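Homocitrate synthase (Sulfolobus acidocaldarius, PDB 6KTQ) catalyses the aldol-type condensation of acetyl-CoA with 2-oxoglutarate to give homocitrate, the first step of lysine biosynthesis through the alpha-aminoadipate pathway. Local coordinates at residues 37-42 and 255-260; 225-230 and 249-254; 306-311 and 338-343; 314-319 and 331-336. All blocks are in the same frame, centred on the assembly; numbering follows the deposited sequence.

Interaction 1 (37-42 and 255-260); sequences DSTLRE and NGLGER. With AKG (2-oxoglutaric acid), chain D.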
# COMPACT_ATOMS: atom_id res chain seq x y z
N ASP A 37 -9.42 -22.43 -8.34
CA ASP A 37 -10.06 -22.64 -9.61
C ASP A 37 -11.42 -23.31 -9.41
O ASP A 37 -11.53 -24.29 -8.65
CB ASP A 37 -9.20 -23.42 -10.59
CG ASP A 37 -9.79 -23.36 -12.02
OD1 ASP A 37 -9.53 -22.39 -12.78
OD2 ASP A 37 -10.56 -24.30 -12.34
N SER A 38 -12.43 -22.72 -10.05
CA SER A 38 -13.83 -23.13 -9.91
C SER A 38 -14.42 -23.65 -11.26
O SER A 38 -15.62 -23.64 -11.45
CB SER A 38 -14.64 -21.95 -9.40
OG SER A 38 -15.91 -22.36 -8.87
N THR A 39 -13.56 -24.11 -12.15
CA THR A 39 -14.00 -24.73 -13.41
C THR A 39 -15.06 -25.80 -13.11
O THR A 39 -16.06 -25.90 -13.80
CB THR A 39 -12.81 -25.32 -14.18
OG1 THR A 39 -11.88 -24.27 -14.49
CG2 THR A 39 -13.24 -25.94 -15.50
N LEU A 40 -14.86 -26.53 -12.02
CA LEU A 40 -15.73 -27.64 -11.65
C LEU A 40 -16.95 -27.24 -10.85
O LEU A 40 -17.81 -28.08 -10.60
CB LEU A 40 -14.92 -28.67 -10.87
CG LEU A 40 -14.15 -29.76 -11.59
CD1 LEU A 40 -14.01 -29.63 -13.09
CD2 LEU A 40 -12.83 -30.09 -10.92
N ARG A 41 -17.05 -25.99 -10.44
CA ARG A 41 -18.25 -25.52 -9.79
C ARG A 41 -18.86 -24.38 -10.64
O ARG A 41 -19.79 -24.62 -11.43
CB ARG A 41 -17.94 -25.09 -8.35
CG ARG A 41 -19.14 -24.97 -7.43
CD ARG A 41 -19.95 -23.71 -7.62
NE ARG A 41 -19.16 -22.51 -7.36
CZ ARG A 41 -19.53 -21.27 -7.69
NH1 ARG A 41 -18.73 -20.27 -7.39
NH2 ARG A 41 -20.68 -21.02 -8.30
N GLU A 42 -18.33 -23.16 -10.50
CA GLU A 42 -18.76 -22.05 -11.35
C GLU A 42 -18.75 -22.47 -12.83
O GLU A 42 -19.72 -22.18 -13.56
CB GLU A 42 -17.86 -20.84 -11.13
CG GLU A 42 -18.20 -19.61 -12.00
CD GLU A 42 -19.48 -18.92 -11.58
OE1 GLU A 42 -19.65 -18.66 -10.36
OE2 GLU A 42 -20.33 -18.59 -12.45
N ASN A 255 -10.73 -20.67 -19.29
CA ASN A 255 -11.42 -20.23 -20.50
C ASN A 255 -12.56 -19.27 -20.26
O ASN A 255 -13.37 -19.04 -21.15
CB ASN A 255 -11.94 -21.45 -21.30
CG ASN A 255 -10.85 -22.46 -21.63
OD1 ASN A 255 -9.65 -22.18 -21.53
ND2 ASN A 255 -11.26 -23.65 -22.04
N GLY A 256 -12.66 -18.70 -19.07
CA GLY A 256 -13.75 -17.77 -18.80
C GLY A 256 -15.10 -18.45 -18.73
O GLY A 256 -16.14 -17.86 -19.07
N LEU A 257 -15.11 -19.72 -18.35
CA LEU A 257 -16.38 -20.40 -18.07
C LEU A 257 -17.11 -19.77 -16.85
O LEU A 257 -16.48 -19.14 -15.96
CB LEU A 257 -16.15 -21.89 -17.87
CG LEU A 257 -15.72 -22.67 -19.13
CD1 LEU A 257 -15.27 -24.07 -18.75
CD2 LEU A 257 -16.84 -22.76 -20.16
N GLY A 258 -18.43 -19.99 -16.81
CA GLY A 258 -19.28 -19.69 -15.67
C GLY A 258 -20.66 -19.26 -16.08
O GLY A 258 -20.96 -19.19 -17.28
N GLU A 259 -21.51 -18.95 -15.11
CA GLU A 259 -22.80 -18.35 -15.42
C GLU A 259 -22.63 -17.18 -16.34
O GLU A 259 -21.70 -16.40 -16.17
CB GLU A 259 -23.52 -17.86 -14.16
CG GLU A 259 -24.10 -18.95 -13.33
CD GLU A 259 -25.52 -19.40 -13.66
OE1 GLU A 259 -26.31 -18.77 -14.44
OE2 GLU A 259 -25.85 -20.44 -13.08
N ARG A 260 -23.54 -17.08 -17.30
CA ARG A 260 -23.66 -15.97 -18.21
C ARG A 260 -22.38 -15.78 -19.03
O ARG A 260 -22.13 -16.54 -19.95
CB ARG A 260 -24.12 -14.69 -17.48
CG ARG A 260 -25.44 -14.80 -16.72
CD ARG A 260 -25.90 -13.46 -16.08
NE ARG A 260 -24.81 -12.78 -15.37
CZ ARG A 260 -24.31 -13.16 -14.18
NH1 ARG A 260 -24.83 -14.18 -13.50
NH2 ARG A 260 -23.27 -12.50 -13.66
C1 AKG D . -21.54 -15.71 -7.04
O1 AKG D . -21.22 -15.06 -8.05
O2 AKG D . -22.27 -15.19 -6.16
C2 AKG D . -21.04 -17.10 -6.90
O5 AKG D . -21.02 -17.86 -7.88
C3 AKG D . -20.51 -17.57 -5.55
C4 AKG D . -19.02 -17.23 -5.52
C5 AKG D . -18.21 -17.76 -4.35
O3 AKG D . -17.21 -17.06 -4.00
O4 AKG D . -18.56 -18.83 -3.76
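The backbones of Glu42 and Gly258 pass closest here, their CA atoms 4.9 Å apart, where two irregular loops meet; residues 38-41 form a type I beta turn, and a CA-H...O contact runs from Gly258 CA to Glu42 O at 3.3 Å. Glu42 carries the contact. Its CG stands anti to the backbone N (chi1 179°) and the chain then bends at chi2, which swings the carboxylate over toward 255-260. There OE2 receives the backbone N-H of Glu259 at 2.9 Å through its anti lone pair, pointing away from the other oxygen, with an N-H...O angle of 150°. The other oxygen, OE1, faces the substrate, 2.9 Å from the keto oxygen O5 of 2-oxoglutarate, and belongs to the zinc site together with His227 and His229. One carboxylate is thus held by the loop on one oxygen while the second serves the metal. Arg41 brings the edge of its guanidinium to the same keto oxygen: NH2 donates to O5 at 3.2 Å, while the bond from NH1 is weak. Glu42 CB lies over one face of that guanidinium, and Glu72 takes Arg41 NE in a salt bridge. Away from the substrate, Thr39 CG2 touches Leu257 CD1 at 4.3 Å, and Asp37 OD2 accepts the backbone N of Thr39 in an Asx turn. The two loops follow the C-terminal ends of adjacent parallel strands, 31-37 and 249-252, which is where a TIM barrel places its active site; here one loop supplies a zinc ligand and the other steadies it.

Interaction 2 (225-230 and 249-254); sequences DIHAHN and IIHTTL. With AKG (2-oxoglutaric acid), chain D.
His251 points the NE2 edge of its imidazole at OD2 of Asp225, the ring and carboxylate planes 63° apart, and NE2 donates to OD2 at 2.7 Å. The bond is nearly straight and lies in the ring plane, using the anti lone pair of OD2; Arg193 pairs with the other oxygen, OD1. With NE2 donating, ND1 of His251 accepts from ND1 of His227 at 3.1 Å. The two rings meet rim to rim with planes at 89°: the donor's bond stays in the His227 ring plane, but arrives tilted 31° from that of His251. This bond probably helps set the rotation of the His227 ring, whose NE2 binds the zinc ion with His229 and Glu42. C4 of 2-oxoglutarate sits over the centre of one face of the His227 ring. Strands 223-228 and 249-252 are neighbouring parallel strands of the barrel, joined by helix 235-244 in a beta-alpha-beta crossover, with Ile226 N bonded to Ile249 O and His251 N to Ile226 O, each at 3.0 Å. Ile226 CG2 packs on Ile250 CG1 at 3.8 Å, on the sheet face where Val239 of the helix rests. Beyond the last bridge a water donates to Ile226 O and His251 O and accepts from Ala228 N.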
# COMPACT_ATOMS: atom_id res chain seq x y z
N ASP A 225 -11.25 -13.68 -0.41
CA ASP A 225 -11.26 -14.10 -1.83
C ASP A 225 -11.99 -13.05 -2.67
O ASP A 225 -12.91 -12.37 -2.20
CB ASP A 225 -12.05 -15.41 -2.07
CG ASP A 225 -11.63 -16.59 -1.22
OD1 ASP A 225 -10.90 -16.47 -0.21
OD2 ASP A 225 -12.06 -17.72 -1.59
N ILE A 226 -11.61 -12.98 -3.95
CA ILE A 226 -12.34 -12.23 -4.94
C ILE A 226 -12.93 -13.20 -5.98
O ILE A 226 -12.23 -14.06 -6.54
CB ILE A 226 -11.45 -11.17 -5.61
CG1 ILE A 226 -12.21 -10.44 -6.71
CG2 ILE A 226 -10.20 -11.78 -6.23
CD1 ILE A 226 -13.45 -9.70 -6.27
N HIS A 227 -14.22 -13.06 -6.19
CA HIS A 227 -14.96 -13.87 -7.16
C HIS A 227 -15.61 -12.88 -8.10
O HIS A 227 -16.55 -12.19 -7.73
CB HIS A 227 -16.00 -14.74 -6.44
CG HIS A 227 -16.80 -15.59 -7.36
ND1 HIS A 227 -16.45 -16.89 -7.65
CD2 HIS A 227 -17.90 -15.32 -8.09
CE1 HIS A 227 -17.32 -17.39 -8.51
NE2 HIS A 227 -18.21 -16.46 -8.79
N ALA A 228 -15.05 -12.76 -9.30
CA ALA A 228 -15.40 -11.67 -10.18
C ALA A 228 -15.93 -12.14 -11.52
O ALA A 228 -15.20 -12.75 -12.29
CB ALA A 228 -14.16 -10.82 -10.39
N HIS A 229 -17.18 -11.79 -11.80
CA HIS A 229 -17.81 -12.00 -13.07
C HIS A 229 -17.46 -10.95 -14.09
O HIS A 229 -17.10 -9.79 -13.76
CB HIS A 229 -19.32 -12.07 -12.90
CG HIS A 229 -19.77 -13.40 -12.42
ND1 HIS A 229 -20.21 -14.38 -13.28
CD2 HIS A 229 -19.77 -13.94 -11.18
CE1 HIS A 229 -20.49 -15.46 -12.59
NE2 HIS A 229 -20.22 -15.23 -11.32
N ASN A 230 -17.55 -11.36 -15.36
CA ASN A 230 -17.06 -10.55 -16.48
C ASN A 230 -18.13 -9.81 -17.26
O ASN A 230 -17.91 -9.47 -18.41
CB ASN A 230 -16.27 -11.47 -17.43
CG ASN A 230 -15.25 -10.71 -18.24
OD1 ASN A 230 -14.61 -9.77 -17.74
ND2 ASN A 230 -15.09 -11.10 -19.50
N ILE A 249 -6.83 -14.90 -2.26
CA ILE A 249 -7.30 -15.95 -3.19
C ILE A 249 -8.11 -15.30 -4.29
O ILE A 249 -8.99 -14.52 -4.02
CB ILE A 249 -8.15 -17.00 -2.46
CG1 ILE A 249 -7.28 -17.84 -1.50
CG2 ILE A 249 -8.90 -17.89 -3.44
CD1 ILE A 249 -6.36 -18.80 -2.19
N ILE A 250 -7.75 -15.62 -5.53
CA ILE A 250 -8.45 -15.20 -6.72
C ILE A 250 -9.17 -16.42 -7.30
O ILE A 250 -8.56 -17.46 -7.56
CB ILE A 250 -7.46 -14.65 -7.79
CG1 ILE A 250 -6.85 -13.30 -7.32
CG2 ILE A 250 -8.17 -14.44 -9.09
CD1 ILE A 250 -5.72 -12.79 -8.16
N HIS A 251 -10.47 -16.28 -7.51
CA HIS A 251 -11.25 -17.34 -8.12
C HIS A 251 -11.11 -17.25 -9.63
O HIS A 251 -11.21 -16.16 -10.22
CB HIS A 251 -12.72 -17.22 -7.73
CG HIS A 251 -13.01 -17.52 -6.30
ND1 HIS A 251 -14.22 -18.01 -5.87
CD2 HIS A 251 -12.24 -17.40 -5.18
CE1 HIS A 251 -14.21 -18.16 -4.56
NE2 HIS A 251 -13.02 -17.81 -4.12
N THR A 252 -10.91 -18.40 -10.26
CA THR A 252 -10.83 -18.45 -11.70
C THR A 252 -11.59 -19.64 -12.27
O THR A 252 -11.95 -20.58 -11.55
CB THR A 252 -9.38 -18.55 -12.20
OG1 THR A 252 -8.79 -19.76 -11.74
CG2 THR A 252 -8.55 -17.39 -11.77
N THR A 253 -11.86 -19.58 -13.57
CA THR A 253 -12.17 -20.77 -14.35
C THR A 253 -11.27 -20.81 -15.56
O THR A 253 -10.79 -19.75 -16.04
CB THR A 253 -13.61 -20.77 -14.86
OG1 THR A 253 -13.83 -19.57 -15.62
CG2 THR A 253 -14.60 -20.87 -13.72
N LEU A 254 -11.01 -22.00 -16.07
CA LEU A 254 -10.37 -22.10 -17.38
C LEU A 254 -11.31 -21.48 -18.41
O LEU A 254 -12.52 -21.65 -18.36
CB LEU A 254 -10.04 -23.54 -17.77
CG LEU A 254 -8.63 -24.01 -17.46
CD1 LEU A 254 -7.60 -23.10 -18.14
CD2 LEU A 254 -8.45 -24.08 -15.96
C1 AKG D . -21.54 -15.71 -7.04
O1 AKG D . -21.22 -15.06 -8.05
O2 AKG D . -22.27 -15.19 -6.16
C2 AKG D . -21.04 -17.10 -6.90
O5 AKG D . -21.02 -17.86 -7.88
C3 AKG D . -20.51 -17.57 -5.55
C4 AKG D . -19.02 -17.23 -5.52
C5 AKG D . -18.21 -17.76 -4.35
O3 AKG D . -17.21 -17.06 -4.00
O4 AKG D . -18.56 -18.83 -3.76
O HOH W 1 -12.55 -14.01 -9.46

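Interaction 3 (306-311 and 338-343); sequences FPITGD and ETFGRS. With SO4 (sulfate ion), chain G.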
# COMPACT_ATOMS: atom_id res chain seq x y z
N PHE A 306 -8.57 -15.16 -27.93
CA PHE A 306 -8.56 -15.27 -26.49
C PHE A 306 -7.15 -15.00 -26.01
O PHE A 306 -6.19 -15.57 -26.53
CB PHE A 306 -9.02 -16.63 -25.99
CG PHE A 306 -9.50 -16.60 -24.58
CD1 PHE A 306 -10.79 -16.15 -24.30
CD2 PHE A 306 -8.67 -16.95 -23.53
CE1 PHE A 306 -11.24 -16.10 -23.00
CE2 PHE A 306 -9.13 -16.92 -22.22
CZ PHE A 306 -10.42 -16.49 -21.95
N PRO A 307 -7.01 -14.14 -24.99
CA PRO A 307 -5.65 -13.83 -24.55
C PRO A 307 -4.85 -15.05 -24.07
O PRO A 307 -5.41 -15.97 -23.47
CB PRO A 307 -5.87 -12.83 -23.40
CG PRO A 307 -7.13 -12.14 -23.78
CD PRO A 307 -8.00 -13.25 -24.37
N ILE A 308 -3.54 -15.03 -24.34
CA ILE A 308 -2.55 -16.00 -23.84
C ILE A 308 -2.61 -17.36 -24.53
O ILE A 308 -1.59 -17.82 -25.05
CB ILE A 308 -2.65 -16.21 -22.31
CG1 ILE A 308 -2.69 -14.88 -21.56
CG2 ILE A 308 -1.52 -17.11 -21.81
CD1 ILE A 308 -1.63 -13.87 -21.94
N THR A 309 -3.78 -18.01 -24.51
CA THR A 309 -3.93 -19.33 -25.11
C THR A 309 -4.60 -19.28 -26.48
O THR A 309 -4.68 -20.28 -27.16
CB THR A 309 -4.74 -20.27 -24.20
OG1 THR A 309 -6.04 -19.74 -23.96
CG2 THR A 309 -4.01 -20.46 -22.87
N GLY A 310 -5.14 -18.13 -26.87
CA GLY A 310 -5.83 -18.06 -28.15
C GLY A 310 -4.94 -18.30 -29.36
O GLY A 310 -3.74 -18.00 -29.38
N ASP A 311 -5.55 -18.85 -30.40
CA ASP A 311 -4.81 -19.12 -31.63
C ASP A 311 -3.94 -17.94 -32.07
O ASP A 311 -2.80 -18.14 -32.49
CB ASP A 311 -5.78 -19.44 -32.78
CG ASP A 311 -6.56 -20.71 -32.55
OD1 ASP A 311 -6.09 -21.59 -31.81
OD2 ASP A 311 -7.66 -20.84 -33.12
N GLU A 338 7.44 -18.14 -25.46
CA GLU A 338 7.99 -19.28 -24.72
C GLU A 338 7.61 -19.22 -23.25
O GLU A 338 7.60 -20.25 -22.58
CB GLU A 338 9.52 -19.36 -24.87
CG GLU A 338 9.97 -19.67 -26.31
CD GLU A 338 9.88 -18.49 -27.30
OE1 GLU A 338 9.74 -17.30 -26.89
OE2 GLU A 338 9.97 -18.77 -28.52
N THR A 339 7.29 -18.03 -22.76
CA THR A 339 6.82 -17.88 -21.38
C THR A 339 5.66 -18.80 -21.12
O THR A 339 5.47 -19.30 -20.00
CB THR A 339 6.33 -16.43 -21.10
OG1 THR A 339 7.32 -15.50 -21.51
CG2 THR A 339 6.05 -16.21 -19.62
N PHE A 340 4.83 -18.99 -22.15
CA PHE A 340 3.65 -19.82 -22.06
C PHE A 340 3.79 -21.14 -22.84
O PHE A 340 2.81 -21.81 -23.12
CB PHE A 340 2.44 -19.00 -22.51
CG PHE A 340 2.34 -17.68 -21.80
CD1 PHE A 340 1.93 -17.62 -20.48
CD2 PHE A 340 2.74 -16.50 -22.42
CE1 PHE A 340 1.89 -16.43 -19.79
CE2 PHE A 340 2.68 -15.30 -21.75
CZ PHE A 340 2.26 -15.26 -20.43
N GLY A 341 5.02 -21.54 -23.18
CA GLY A 341 5.24 -22.74 -23.97
C GLY A 341 4.76 -22.63 -25.41
O GLY A 341 4.52 -23.64 -26.07
N ARG A 342 4.62 -21.40 -25.91
CA ARG A 342 4.14 -21.17 -27.28
C ARG A 342 5.23 -20.61 -28.17
O ARG A 342 6.29 -20.26 -27.69
CB ARG A 342 2.92 -20.27 -27.26
CG ARG A 342 1.90 -20.78 -26.26
CD ARG A 342 0.55 -20.18 -26.48
NE ARG A 342 0.00 -20.51 -27.79
CZ ARG A 342 -0.99 -19.83 -28.34
NH1 ARG A 342 -1.53 -18.81 -27.67
NH2 ARG A 342 -1.48 -20.18 -29.52
N SER A 343 4.94 -20.55 -29.46
CA SER A 343 5.84 -19.97 -30.46
C SER A 343 5.08 -18.99 -31.33
O SER A 343 3.90 -19.17 -31.59
CB SER A 343 6.38 -21.07 -31.38
OG SER A 343 6.98 -22.08 -30.61
S SO4 G . 1.44 -22.89 -30.15
O1 SO4 G . 2.73 -22.21 -30.16
O2 SO4 G . 1.51 -24.12 -30.93
O3 SO4 G . 0.42 -22.02 -30.80
O4 SO4 G . 0.95 -23.18 -28.80
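Arg342 reaches across to 306-311 with its guanidinium turned edge-on to two backbone carbonyls, while Phe340 meets the same loop with a ring face. NH1 donates to Ile308 O at 2.8 Å and to Gly310 O at 2.9 Å, and NH2 adds a longer bond to Gly310 O at 3.1 Å. Both oxygens lie near the guanidinium plane, yet each is approached from above its own carbonyl plane; the two nitrogens come to Gly310 O from the same face, an end-on grip on a single atom. The arginine chain bends at chi3 (63°), and the neighbouring NE/NH2 edge of the guanidinium faces a sulfate. NE donates to sulfate O4 at 3.0 Å, and NH2 to its O3 at 2.9 Å, with Ser343 N holding O1. The sulfate probably came from the crystallisation liquor. These loops belong to the region that follows the catalytic barrel, and helices 266-277 and 287-298 back them: Ala271 touches both Ile308 and Phe340, and Ser288 touches Arg342. Ile308 sets its CG2 methyl over one face of the Phe340 ring in a CH-pi contact, 3.9 Å from the centroid and 19° off the normal, displaced toward the rim at CD1. Thr339 CB lies against the opposite face, so that the phenyl is sandwiched between its own neighbour in sequence and the facing loop. The Thr309 hydroxyl is bonded to Gln267 of helix 266-277.

Interaction 4 (314-319 and 331-336); sequences FVHKAG and TYEFLP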
# COMPACT_ATOMS: atom_id res chain seq x y z
N PHE A 314 0.01 -14.84 -30.36
CA PHE A 314 1.38 -14.53 -30.80
C PHE A 314 1.51 -14.63 -32.35
O PHE A 314 2.56 -14.99 -32.86
CB PHE A 314 2.37 -15.41 -30.08
CG PHE A 314 2.29 -15.27 -28.58
CD1 PHE A 314 2.95 -14.23 -27.94
CD2 PHE A 314 1.55 -16.14 -27.83
CE1 PHE A 314 2.89 -14.08 -26.56
CE2 PHE A 314 1.47 -15.99 -26.45
CZ PHE A 314 2.15 -14.97 -25.82
N VAL A 315 0.44 -14.29 -33.06
CA VAL A 315 0.43 -14.27 -34.52
C VAL A 315 0.37 -12.81 -34.99
O VAL A 315 -0.58 -12.07 -34.69
CB VAL A 315 -0.76 -15.04 -35.09
CG1 VAL A 315 -0.79 -14.93 -36.62
CG2 VAL A 315 -0.74 -16.51 -34.65
N HIS A 316 1.37 -12.39 -35.73
CA HIS A 316 1.43 -11.06 -36.30
C HIS A 316 0.97 -11.08 -37.78
O HIS A 316 1.15 -12.07 -38.47
CB HIS A 316 2.85 -10.57 -36.21
CG HIS A 316 3.42 -10.70 -34.83
ND1 HIS A 316 3.11 -9.82 -33.83
CD2 HIS A 316 4.21 -11.65 -34.28
CE1 HIS A 316 3.74 -10.18 -32.72
NE2 HIS A 316 4.42 -11.29 -32.97
N LYS A 317 0.44 -9.97 -38.26
CA LYS A 317 -0.07 -9.86 -39.63
C LYS A 317 0.48 -8.66 -40.41
O LYS A 317 1.04 -8.82 -41.53
CB LYS A 317 -1.60 -9.80 -39.59
CG LYS A 317 -2.22 -9.65 -40.97
CD LYS A 317 -3.72 -9.87 -40.95
CE LYS A 317 -4.43 -8.89 -41.85
NZ LYS A 317 -5.82 -9.30 -42.11
N ALA A 318 0.31 -7.45 -39.88
CA ALA A 318 0.67 -6.26 -40.66
C ALA A 318 2.14 -6.26 -41.00
O ALA A 318 3.00 -6.59 -40.17
CB ALA A 318 0.29 -4.97 -39.94
N GLY A 319 2.43 -5.87 -42.24
CA GLY A 319 3.80 -5.89 -42.73
C GLY A 319 4.75 -5.17 -41.82
O GLY A 319 5.85 -5.66 -41.54
N THR A 331 9.28 -5.88 -30.01
CA THR A 331 8.53 -4.77 -30.58
C THR A 331 7.01 -4.96 -30.51
O THR A 331 6.29 -3.98 -30.30
CB THR A 331 8.91 -4.51 -32.06
OG1 THR A 331 8.79 -5.71 -32.84
CG2 THR A 331 10.35 -3.96 -32.15
N TYR A 332 6.52 -6.19 -30.69
CA TYR A 332 5.08 -6.42 -30.70
C TYR A 332 4.61 -7.55 -29.79
O TYR A 332 3.48 -7.98 -29.90
CB TYR A 332 4.56 -6.61 -32.14
CG TYR A 332 4.59 -5.33 -32.92
CD1 TYR A 332 3.57 -4.40 -32.81
CD2 TYR A 332 5.68 -5.02 -33.72
CE1 TYR A 332 3.61 -3.20 -33.50
CE2 TYR A 332 5.74 -3.84 -34.42
CZ TYR A 332 4.73 -2.92 -34.31
OH TYR A 332 4.82 -1.76 -35.05
N GLU A 333 5.47 -7.97 -28.87
CA GLU A 333 5.20 -9.05 -27.96
C GLU A 333 5.37 -8.58 -26.51
O GLU A 333 6.47 -8.22 -26.10
CB GLU A 333 6.13 -10.21 -28.29
CG GLU A 333 5.83 -10.76 -29.70
CD GLU A 333 6.67 -11.96 -30.09
OE1 GLU A 333 7.55 -12.39 -29.32
OE2 GLU A 333 6.42 -12.51 -31.17
N PHE A 334 4.28 -8.61 -25.74
CA PHE A 334 4.33 -8.14 -24.34
C PHE A 334 5.32 -8.97 -23.50
O PHE A 334 6.04 -8.43 -22.68
CB PHE A 334 2.94 -8.13 -23.72
CG PHE A 334 2.35 -9.49 -23.50
CD1 PHE A 334 1.69 -10.16 -24.52
CD2 PHE A 334 2.46 -10.11 -22.27
CE1 PHE A 334 1.15 -11.43 -24.31
CE2 PHE A 334 1.92 -11.37 -22.06
CZ PHE A 334 1.28 -12.04 -23.09
N LEU A 335 5.33 -10.27 -23.74
CA LEU A 335 6.31 -11.19 -23.16
C LEU A 335 6.63 -12.23 -24.22
O LEU A 335 5.85 -12.37 -25.18
CB LEU A 335 5.74 -11.88 -21.92
CG LEU A 335 5.67 -11.10 -20.61
CD1 LEU A 335 5.00 -11.93 -19.53
CD2 LEU A 335 7.03 -10.64 -20.13
N PRO A 336 7.75 -12.94 -24.07
CA PRO A 336 8.06 -13.95 -25.08
C PRO A 336 7.02 -15.10 -25.09
O PRO A 336 6.54 -15.51 -24.04
CB PRO A 336 9.46 -14.45 -24.70
CG PRO A 336 10.06 -13.35 -23.86
CD PRO A 336 8.90 -12.69 -23.17
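His316 and Glu333 both carry CG anti to the carbonyl carbon (chi1 -52° and -65°), directing the imidazole and the carboxylate chain across the gap at each other, and Glu333 stays extended beyond CG. The side chains cross at about a right angle, yet the ring and carboxylate planes lie only 13° apart. His316 NE2 donates to Glu333 OE2 at 3.0 Å along a nearly straight line, within the ring plane and onto the anti lone pair of the oxygen. CE1 of the imidazole comes 3.6 Å from Tyr332 O and 3.7 Å from Tyr332 CB, so that Tyr332 O lies at the ring's edge beside the Glu333 bond. The tyrosine ring itself leads off to stack with His321 of helix 319-327. At the other end of the contact the side chains of Phe314 and Phe334 meet almost perpendicularly, with ring planes near parallel but slid apart, so that they barely overlap, the centroids 5.9 Å from each other. CE1 of Phe314 touches CE1 of Phe334 at 3.9 Å and also lies 3.7 Å from Leu335 O. The contact ties strand 315-316 to the loop that follows helix 319-327, far from the metal and substrate sites. Arg344 forms a salt bridge to the same OE2 that receives His316, giving this oxygen two donors. A carboxylate placed so, buried between histidine and arginine, would probably stay ionised and would favour a proton on both nitrogens of His316.

Interactions 1 and 2 share the catalytic barrel, their centres about 9 Å apart, and together build the zinc and 2-oxoglutarate site. Strand 249-252 lies between strands 31-37 and 223-228; interaction 1 joins the loops that follow 31-37 and 249-252, which are paired and close the barrel. Along the chain, interaction 2 falls between the two halves of interaction 1. Interactions 3 and 4 follow, with centres about 12 Å apart and 314-319 and 331-336 lying between 306-311 and 338-343; Ile308, Phe314, Phe334 and Phe340 pack together there, in a separate region away from catalysis. Phe306 touches Asn255 and Gly256, linking that region to interaction 1, although the centres of interactions 1 and 3 are about 20 Å apart.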